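Local coordinates for response regulator receiver (Brucella melitensis biovar Abortus, PDB 4G97), which is the response regulator PhyR, which probably, as in related bacteria, sequesters an anti-sigma factor when phosphorylated and so switches on the general stress response, at residues R15-A20 / R58-L63; D52-Y57 / D109-E114. All blocks are in the same frame, centred on the assembly; numbering follows the deposited sequence.

Overall arrangement
Both contacts lie in the all-helical, sigma-factor-like part of PhyR and on the same side of the chain's centre, their own centres about 11 Å apart. Helix 52-64 belongs to both: its first turns meet helix 109-116 in contact 2, and its later turns meet helix 11-22 in contact 1. Along the chain the segments alternate, in the order 15-20, 52-57, 58-63, 109-114. Contact 1 joins two helices of the sigma2 region, whereas contact 2 reaches from that region to a later helix of the sigma-like fold. Helix 52-64 therefore joins the two regions, and packing of Phe17 CB on Tyr57 CE2, 3.8 Å, links one contact directly to the other.

Contact 1 of 2, residues R15-A20 / R58-L63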
ATOM      1  N   ARG A  15       2.431   5.504  -8.013  1.00 24.41           N
ATOM      2  CA  ARG A  15       3.337   4.386  -7.685  1.00 23.25           C
ATOM      3  C   ARG A  15       2.823   3.695  -6.411  1.00 25.34           C
ATOM      4  O   ARG A  15       2.823   2.479  -6.367  1.00 25.64           O
ATOM      5  CB  ARG A  15       4.792   4.872  -7.472  1.00 24.64           C
ATOM      6  CG  ARG A  15       5.462   5.283  -8.775  1.00 26.77           C
ATOM      7  CD  ARG A  15       6.936   5.607  -8.651  1.00 30.41           C
ATOM      8  NE  ARG A  15       7.377   6.320  -9.852  1.00 28.31           N
ATOM      9  CZ  ARG A  15       7.438   7.645  -9.968  1.00 37.32           C
ATOM     10  NH1 ARG A  15       7.187   8.423  -8.924  1.00 24.32           N
ATOM     11  NH2 ARG A  15       7.797   8.198 -11.111  1.00 28.34           N
ATOM     12  N   ARG A  16       2.361   4.460  -5.386  1.00 21.63           N
ATOM     13  CA  ARG A  16       1.818   3.859  -4.164  1.00 22.89           C
ATOM     14  C   ARG A  16       0.660   2.913  -4.535  1.00 28.48           C
ATOM     15  O   ARG A  16       0.655   1.730  -4.141  1.00 27.36           O
ATOM     16  CB  ARG A  16       1.333   4.934  -3.178  1.00 20.97           C
ATOM     17  CG  ARG A  16       0.704   4.314  -1.908  1.00 20.56           C
ATOM     18  CD  ARG A  16       0.111   5.345  -0.965  1.00 26.64           C
ATOM     19  NE  ARG A  16      -0.876   6.176  -1.660  1.00 34.39           N
ATOM     20  CZ  ARG A  16      -1.274   7.377  -1.264  1.00 38.61           C
ATOM     21  NH1 ARG A  16      -0.811   7.897  -0.138  1.00 26.51           N
ATOM     22  NH2 ARG A  16      -2.139   8.066  -1.991  1.00 27.65           N
ATOM     23  N   PHE A  17      -0.280   3.428  -5.353  1.00 24.84           N
ATOM     24  CA  PHE A  17      -1.424   2.673  -5.844  1.00 24.79           C
ATOM     25  C   PHE A  17      -0.955   1.443  -6.651  1.00 30.48           C
ATOM     26  O   PHE A  17      -1.407   0.335  -6.374  1.00 29.63           O
ATOM     27  CB  PHE A  17      -2.311   3.587  -6.698  1.00 26.39           C
ATOM     28  CG  PHE A  17      -3.489   2.910  -7.357  1.00 28.29           C
ATOM     29  CD1 PHE A  17      -4.532   2.385  -6.592  1.00 31.36           C
ATOM     30  CD2 PHE A  17      -3.582   2.833  -8.745  1.00 29.13           C
ATOM     31  CE1 PHE A  17      -5.618   1.758  -7.204  1.00 31.50           C
ATOM     32  CE2 PHE A  17      -4.684   2.225  -9.353  1.00 32.25           C
ATOM     33  CZ  PHE A  17      -5.686   1.680  -8.575  1.00 30.50           C
ATOM     34  N   SER A  18      -0.008   1.636  -7.604  1.00 28.41           N
ATOM     35  CA  SER A  18       0.511   0.570  -8.462  1.00 26.82           C
ATOM     36  C   SER A  18       1.181  -0.555  -7.657  1.00 29.45           C
ATOM     37  O   SER A  18       0.925  -1.715  -7.938  1.00 27.27           O
ATOM     38  CB  SER A  18       1.475   1.139  -9.485  1.00 30.16           C
ATOM     39  OG  SER A  18       1.709   0.191 -10.515  1.00 36.01           O
ATOM     40  N   ARG A  19       2.015  -0.204  -6.647  1.00 27.36           N
ATOM     41  CA  ARG A  19       2.669  -1.165  -5.760  1.00 27.03           C
ATOM     42  C   ARG A  19       1.636  -1.936  -4.935  1.00 31.31           C
ATOM     43  O   ARG A  19       1.753  -3.154  -4.834  1.00 30.91           O
ATOM     44  CB  ARG A  19       3.667  -0.460  -4.840  1.00 26.98           C
ATOM     45  CG  ARG A  19       4.847   0.179  -5.587  1.00 28.58           C
ATOM     46  CD  ARG A  19       5.704   0.948  -4.623  1.00 26.44           C
ATOM     47  NE  ARG A  19       6.631   1.838  -5.318  1.00 26.38           N
ATOM     48  CZ  ARG A  19       7.514   2.625  -4.717  1.00 30.55           C
ATOM     49  NH1 ARG A  19       7.623   2.627  -3.393  1.00 25.52           N
ATOM     50  NH2 ARG A  19       8.294   3.420  -5.431  1.00 28.89           N
ATOM     51  N   ALA A  20       0.616  -1.247  -4.359  1.00 27.94           N
ATOM     52  CA  ALA A  20      -0.452  -1.903  -3.563  1.00 27.97           C
ATOM     53  C   ALA A  20      -1.245  -2.882  -4.422  1.00 34.08           C
ATOM     54  O   ALA A  20      -1.659  -3.940  -3.956  1.00 33.44           O
ATOM     55  CB  ALA A  20      -1.398  -0.863  -3.000  1.00 28.59           C
ATOM     56  N   ARG A  58      -6.872   7.083 -14.395  1.00 33.47           N
ATOM     57  CA  ARG A  58      -7.741   6.510 -15.444  1.00 33.33           C
ATOM     58  C   ARG A  58      -6.892   5.899 -16.563  1.00 38.00           C
ATOM     59  O   ARG A  58      -7.122   4.759 -16.966  1.00 37.56           O
ATOM     60  CB  ARG A  58      -8.701   7.589 -16.006  1.00 34.38           C
ATOM     61  CG  ARG A  58      -9.744   7.015 -16.946  1.00 42.15           C
ATOM     62  CD  ARG A  58     -10.812   8.023 -17.244  1.00 51.98           C
ATOM     63  NE  ARG A  58     -11.549   7.640 -18.444  1.00 61.17           N
ATOM     64  CZ  ARG A  58     -12.418   8.421 -19.073  1.00 73.23           C
ATOM     65  NH1 ARG A  58     -12.669   9.647 -18.621  1.00 55.62           N
ATOM     66  NH2 ARG A  58     -13.038   7.989 -20.162  1.00 57.83           N
ATOM     67  N   LEU A  59      -5.878   6.642 -17.038  1.00 36.48           N
ATOM     68  CA  LEU A  59      -4.942   6.149 -18.045  1.00 36.02           C
ATOM     69  C   LEU A  59      -4.238   4.912 -17.504  1.00 39.34           C
ATOM     70  O   LEU A  59      -4.185   3.893 -18.200  1.00 38.93           O
ATOM     71  CB  LEU A  59      -3.921   7.243 -18.384  1.00 36.29           C
ATOM     72  CG  LEU A  59      -2.793   6.896 -19.355  1.00 41.06           C
ATOM     73  CD1 LEU A  59      -3.331   6.490 -20.716  1.00 41.26           C
ATOM     74  CD2 LEU A  59      -1.873   8.090 -19.518  1.00 43.93           C
ATOM     75  N   PHE A  60      -3.716   4.982 -16.249  1.00 35.20           N
ATOM     76  CA  PHE A  60      -3.061   3.824 -15.628  1.00 33.83           C
ATOM     77  C   PHE A  60      -4.008   2.614 -15.616  1.00 36.81           C
ATOM     78  O   PHE A  60      -3.623   1.553 -16.097  1.00 37.12           O
ATOM     79  CB  PHE A  60      -2.566   4.152 -14.203  1.00 35.00           C
ATOM     80  CG  PHE A  60      -1.929   2.965 -13.516  1.00 35.14           C
ATOM     81  CD1 PHE A  60      -2.704   2.055 -12.801  1.00 35.90           C
ATOM     82  CD2 PHE A  60      -0.561   2.718 -13.640  1.00 35.84           C
ATOM     83  CE1 PHE A  60      -2.125   0.935 -12.210  1.00 36.09           C
ATOM     84  CE2 PHE A  60       0.020   1.613 -13.026  1.00 37.19           C
ATOM     85  CZ  PHE A  60      -0.768   0.720 -12.328  1.00 34.94           C
ATOM     86  N   CYS A  61      -5.223   2.767 -15.051  1.00 35.32           N
ATOM     87  CA  CYS A  61      -6.212   1.681 -14.981  1.00 36.86           C
ATOM     88  C   CYS A  61      -6.652   1.149 -16.355  1.00 43.69           C
ATOM     89  O   CYS A  61      -6.848  -0.055 -16.483  1.00 42.61           O
ATOM     90  CB  CYS A  61      -7.402   2.045 -14.102  1.00 37.13           C
ATOM     91  SG  CYS A  61      -6.986   2.312 -12.357  1.00 40.93           S
ATOM     92  N   ASN A  62      -6.768   2.020 -17.384  1.00 43.12           N
ATOM     93  CA  ASN A  62      -7.122   1.574 -18.748  1.00 44.01           C
ATOM     94  C   ASN A  62      -5.989   0.753 -19.365  1.00 49.61           C
ATOM     95  O   ASN A  62      -6.261  -0.262 -20.005  1.00 50.10           O
ATOM     96  CB  ASN A  62      -7.484   2.746 -19.671  1.00 46.04           C
ATOM     97  CG  ASN A  62      -8.773   3.442 -19.342  1.00 71.42           C
ATOM     98  OD1 ASN A  62      -9.612   2.951 -18.575  1.00 68.61           O
ATOM     99  ND2 ASN A  62      -8.952   4.619 -19.921  1.00 68.35           N
ATOM    100  N   LEU A  63      -4.723   1.165 -19.140  1.00 46.45           N
ATOM    101  CA  LEU A  63      -3.552   0.440 -19.629  1.00 47.35           C
ATOM    102  C   LEU A  63      -3.329  -0.896 -18.872  1.00 54.69           C
ATOM    103  O   LEU A  63      -2.751  -1.834 -19.429  1.00 54.76           O
ATOM    104  CB  LEU A  63      -2.293   1.324 -19.559  1.00 47.77           C
ATOM    105  CG  LEU A  63      -2.148   2.425 -20.637  1.00 53.75           C
ATOM    106  CD1 LEU A  63      -1.101   3.440 -20.239  1.00 53.69           C
ATOM    107  CD2 LEU A  63      -1.767   1.842 -22.000  1.00 55.91           C
TER
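Phe17 and Phe60 reach toward each other from helices 11-22 and 52-64, and their rings settle at a slant. The planes make 68° and the centroids are 5.9 Å apart, a pairing that is neither a stack nor edge-to-face. Phe17 CE2 lies against the CD1-CE1 bond of Phe60, 4.0 Å from Phe60 CD1, so one corner of the Phe17 ring carries the touch. The same corner meets Cys61: SG sits 3.8 Å from Phe17 CE2 and near the ring plane, a sulfur-aromatic contact at the ring edge. Cys61 SG, anti to its own carbonyl carbon and beside the backbone N (chi1 -64°), is turned so that it meets the CE2-CZ edge of the Phe17 ring.

The axes of segments 15-20 and 58-63 pass 11.7 Å apart and run roughly parallel, 26° between their directions, a wide separation bridged by the aromatic rings. Both helices belong to the sigma2 part of the sigma-factor-like domain, and all four touching residues are buried.

Ser18 meets the far end of Phe60. Its OG comes obliquely at the CZ-CE2 end of the ring, 3.1 Å from Phe60 CZ and 3.3 Å from Phe60 CE2, and Ser18 CB lies 3.6 Å from the same CZ. The hydroxyl is hydrogen-bonded to Gly28 O, so its polar need is met at helix 25-41 while the phenyl ring packs against it. Leu14 and Leu21 of helix 11-22 also touch Phe60, and Leu100 and Leu101 of helix 94-104 pack on Phe17.

Contact 2 of 2, residues D52-Y57 / D109-E114; sequences DRIGLY and DHEAAE
Ile54 packs against Glu111 and Glu114 where helix 52-64 of the sigma2 region meets helix 109-116 of the sigma-like region, a helix-helix contact inside the sigma-factor-like domain. The tight part is made by the branches of this one buried isoleucine. CD1 reaches the aliphatic stem of Glu111, 3.7 Å from its CG, and the two side chains cross at about a right angle. With CG2 anti to the backbone N (chi1 -59° to CG1), the second branch rests on the carboxylate of Glu114, Ile54 CG2 lying 3.6 Å from Glu114 OE1, a van der Waals contact. Phe107 adds further apolar cover to Ile54.

The looser side is polar, and no hydrogen bond spans the two segments. Both glutamates remain partly exposed, and their carboxylates find partners beside the contact: Glu111 OE1 accepts from Asn108 N, and Glu114 OE1 is hydrogen-bonded to Ser50 OG. Separately, within segment 52-57, the Arg53 guanidinium makes a cation-pi contact with Phe107; Glu105 bonds both Arg53 NH2 and Tyr57 OH. Arg53 NH2 also donates to Tyr57 OH over 3.2 Å, a bent bond of 141° with the oxygen 28° out of the guanidinium plane.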
ATOM      1  N   ASP A  52      -6.484  16.440 -13.521  1.00 35.13           N
ATOM      2  CA  ASP A  52      -5.284  15.825 -14.051  1.00 34.38           C
ATOM      3  C   ASP A  52      -4.971  14.508 -13.301  1.00 36.01           C
ATOM      4  O   ASP A  52      -4.608  13.529 -13.949  1.00 34.86           O
ATOM      5  CB  ASP A  52      -4.123  16.827 -13.977  1.00 35.85           C
ATOM      6  CG  ASP A  52      -4.302  18.053 -14.872  1.00 44.30           C
ATOM      7  OD1 ASP A  52      -4.872  17.907 -15.983  1.00 44.47           O
ATOM      8  OD2 ASP A  52      -3.819  19.134 -14.494  1.00 48.64           O
ATOM      9  N   ARG A  53      -5.200  14.470 -11.966  1.00 33.39           N
ATOM     10  CA  ARG A  53      -4.957  13.285 -11.117  1.00 33.64           C
ATOM     11  C   ARG A  53      -5.837  12.124 -11.540  1.00 37.33           C
ATOM     12  O   ARG A  53      -5.325  11.030 -11.778  1.00 36.05           O
ATOM     13  CB  ARG A  53      -5.158  13.591  -9.620  1.00 33.29           C
ATOM     14  CG  ARG A  53      -4.448  12.569  -8.703  1.00 33.22           C
ATOM     15  CD  ARG A  53      -4.750  12.712  -7.213  1.00 33.30           C
ATOM     16  NE  ARG A  53      -4.205  11.566  -6.466  1.00 41.45           N
ATOM     17  CZ  ARG A  53      -4.758  11.017  -5.389  1.00 53.72           C
ATOM     18  NH1 ARG A  53      -5.885  11.515  -4.883  1.00 38.82           N
ATOM     19  NH2 ARG A  53      -4.190   9.959  -4.808  1.00 29.83           N
ATOM     20  N   ILE A  54      -7.165  12.379 -11.676  1.00 35.31           N
ATOM     21  CA  ILE A  54      -8.169  11.411 -12.138  1.00 34.99           C
ATOM     22  C   ILE A  54      -7.784  10.879 -13.525  1.00 38.46           C
ATOM     23  O   ILE A  54      -7.763   9.665 -13.712  1.00 38.24           O
ATOM     24  CB  ILE A  54      -9.628  11.968 -12.040  1.00 37.71           C
ATOM     25  CG1 ILE A  54      -9.967  12.350 -10.585  1.00 38.46           C
ATOM     26  CG2 ILE A  54     -10.673  10.969 -12.605  1.00 37.78           C
ATOM     27  CD1 ILE A  54     -11.236  13.228 -10.391  1.00 42.63           C
ATOM     28  N   GLY A  55      -7.432  11.782 -14.453  1.00 35.70           N
ATOM     29  CA  GLY A  55      -6.983  11.427 -15.802  1.00 34.63           C
ATOM     30  C   GLY A  55      -5.730  10.557 -15.816  1.00 36.06           C
ATOM     31  O   GLY A  55      -5.602   9.651 -16.652  1.00 33.94           O
ATOM     32  N   LEU A  56      -4.790  10.824 -14.881  1.00 31.36           N
ATOM     33  CA  LEU A  56      -3.572  10.027 -14.785  1.00 30.47           C
ATOM     34  C   LEU A  56      -3.903   8.604 -14.308  1.00 33.03           C
ATOM     35  O   LEU A  56      -3.422   7.650 -14.906  1.00 31.03           O
ATOM     36  CB  LEU A  56      -2.532  10.695 -13.862  1.00 30.37           C
ATOM     37  CG  LEU A  56      -1.178   9.985 -13.663  1.00 34.34           C
ATOM     38  CD1 LEU A  56      -0.408   9.837 -14.979  1.00 33.86           C
ATOM     39  CD2 LEU A  56      -0.310  10.719 -12.664  1.00 33.45           C
ATOM     40  N   TYR A  57      -4.725   8.471 -13.245  1.00 30.44           N
ATOM     41  CA  TYR A  57      -5.117   7.174 -12.675  1.00 29.73           C
ATOM     42  C   TYR A  57      -5.984   6.376 -13.638  1.00 35.05           C
ATOM     43  O   TYR A  57      -5.842   5.148 -13.708  1.00 33.15           O
ATOM     44  CB  TYR A  57      -5.858   7.376 -11.360  1.00 28.87           C
ATOM     45  CG  TYR A  57      -4.955   7.517 -10.157  1.00 27.26           C
ATOM     46  CD1 TYR A  57      -4.238   8.687  -9.933  1.00 29.04           C
ATOM     47  CD2 TYR A  57      -4.825   6.481  -9.233  1.00 26.00           C
ATOM     48  CE1 TYR A  57      -3.432   8.835  -8.804  1.00 29.55           C
ATOM     49  CE2 TYR A  57      -4.029   6.620  -8.102  1.00 24.89           C
ATOM     50  CZ  TYR A  57      -3.360   7.807  -7.875  1.00 31.34           C
ATOM     51  OH  TYR A  57      -2.596   7.952  -6.747  1.00 32.05           O
ATOM     52  N   ASP A 109     -16.065   8.293  -3.979  1.00 45.26           N
ATOM     53  CA  ASP A 109     -16.656   7.258  -4.819  1.00 46.20           C
ATOM     54  C   ASP A 109     -16.862   7.667  -6.283  1.00 51.99           C
ATOM     55  O   ASP A 109     -16.651   6.849  -7.178  1.00 51.60           O
ATOM     56  CB  ASP A 109     -17.962   6.757  -4.187  1.00 48.86           C
ATOM     57  CG  ASP A 109     -17.789   6.101  -2.827  1.00 66.82           C
ATOM     58  OD1 ASP A 109     -16.958   6.596  -2.024  1.00 68.36           O
ATOM     59  OD2 ASP A 109     -18.517   5.126  -2.545  1.00 75.18           O
ATOM     60  N   HIS A 110     -17.268   8.922  -6.535  1.00 51.34           N
ATOM     61  CA  HIS A 110     -17.515   9.386  -7.906  1.00 51.92           C
ATOM     62  C   HIS A 110     -16.247   9.518  -8.726  1.00 49.17           C
ATOM     63  O   HIS A 110     -16.232   9.101  -9.885  1.00 48.69           O
ATOM     64  CB  HIS A 110     -18.382  10.654  -7.937  1.00 54.73           C
ATOM     65  CG  HIS A 110     -19.766  10.419  -7.406  1.00 60.02           C
ATOM     66  ND1 HIS A 110     -20.684   9.624  -8.090  1.00 62.79           N
ATOM     67  CD2 HIS A 110     -20.336  10.854  -6.258  1.00 62.92           C
ATOM     68  CE1 HIS A 110     -21.776   9.613  -7.342  1.00 62.60           C
ATOM     69  NE2 HIS A 110     -21.617  10.338  -6.230  1.00 63.03           N
ATOM     70  N   GLU A 111     -15.165  10.026  -8.105  1.00 41.64           N
ATOM     71  CA  GLU A 111     -13.846  10.160  -8.753  1.00 39.02           C
ATOM     72  C   GLU A 111     -13.295   8.764  -9.081  1.00 41.75           C
ATOM     73  O   GLU A 111     -12.866   8.520 -10.205  1.00 42.13           O
ATOM     74  CB  GLU A 111     -12.879  10.932  -7.851  1.00 39.64           C
ATOM     75  CG  GLU A 111     -13.367  12.322  -7.464  1.00 43.21           C
ATOM     76  CD  GLU A 111     -12.517  13.077  -6.457  1.00 64.33           C
ATOM     77  OE1 GLU A 111     -12.016  12.454  -5.492  1.00 56.55           O
ATOM     78  OE2 GLU A 111     -12.402  14.315  -6.605  1.00 62.15           O
ATOM     79  N   ALA A 112     -13.396   7.824  -8.127  1.00 38.59           N
ATOM     80  CA  ALA A 112     -12.940   6.437  -8.298  1.00 38.84           C
ATOM     81  C   ALA A 112     -13.726   5.686  -9.368  1.00 42.72           C
ATOM     82  O   ALA A 112     -13.143   4.880 -10.093  1.00 42.85           O
ATOM     83  CB  ALA A 112     -13.005   5.704  -6.971  1.00 39.38           C
ATOM     84  N   ALA A 113     -15.042   5.952  -9.475  1.00 41.13           N
ATOM     85  CA  ALA A 113     -15.911   5.354 -10.507  1.00 41.46           C
ATOM     86  C   ALA A 113     -15.486   5.894 -11.869  1.00 44.40           C
ATOM     87  O   ALA A 113     -15.410   5.139 -12.833  1.00 44.48           O
ATOM     88  CB  ALA A 113     -17.368   5.704 -10.241  1.00 42.01           C
ATOM     89  N   GLU A 114     -15.154   7.196 -11.934  1.00 40.28           N
ATOM     90  CA  GLU A 114     -14.679   7.810 -13.172  1.00 39.29           C
ATOM     91  C   GLU A 114     -13.316   7.194 -13.544  1.00 41.89           C
ATOM     92  O   GLU A 114     -13.107   6.858 -14.711  1.00 40.73           O
ATOM     93  CB  GLU A 114     -14.604   9.338 -13.026  1.00 40.46           C
ATOM     94  CG  GLU A 114     -14.209  10.025 -14.326  1.00 49.81           C
ATOM     95  CD  GLU A 114     -13.892  11.501 -14.243  1.00 58.85           C
ATOM     96  OE1 GLU A 114     -14.088  12.101 -13.163  1.00 43.25           O
ATOM     97  OE2 GLU A 114     -13.443  12.062 -15.268  1.00 61.46           O
TER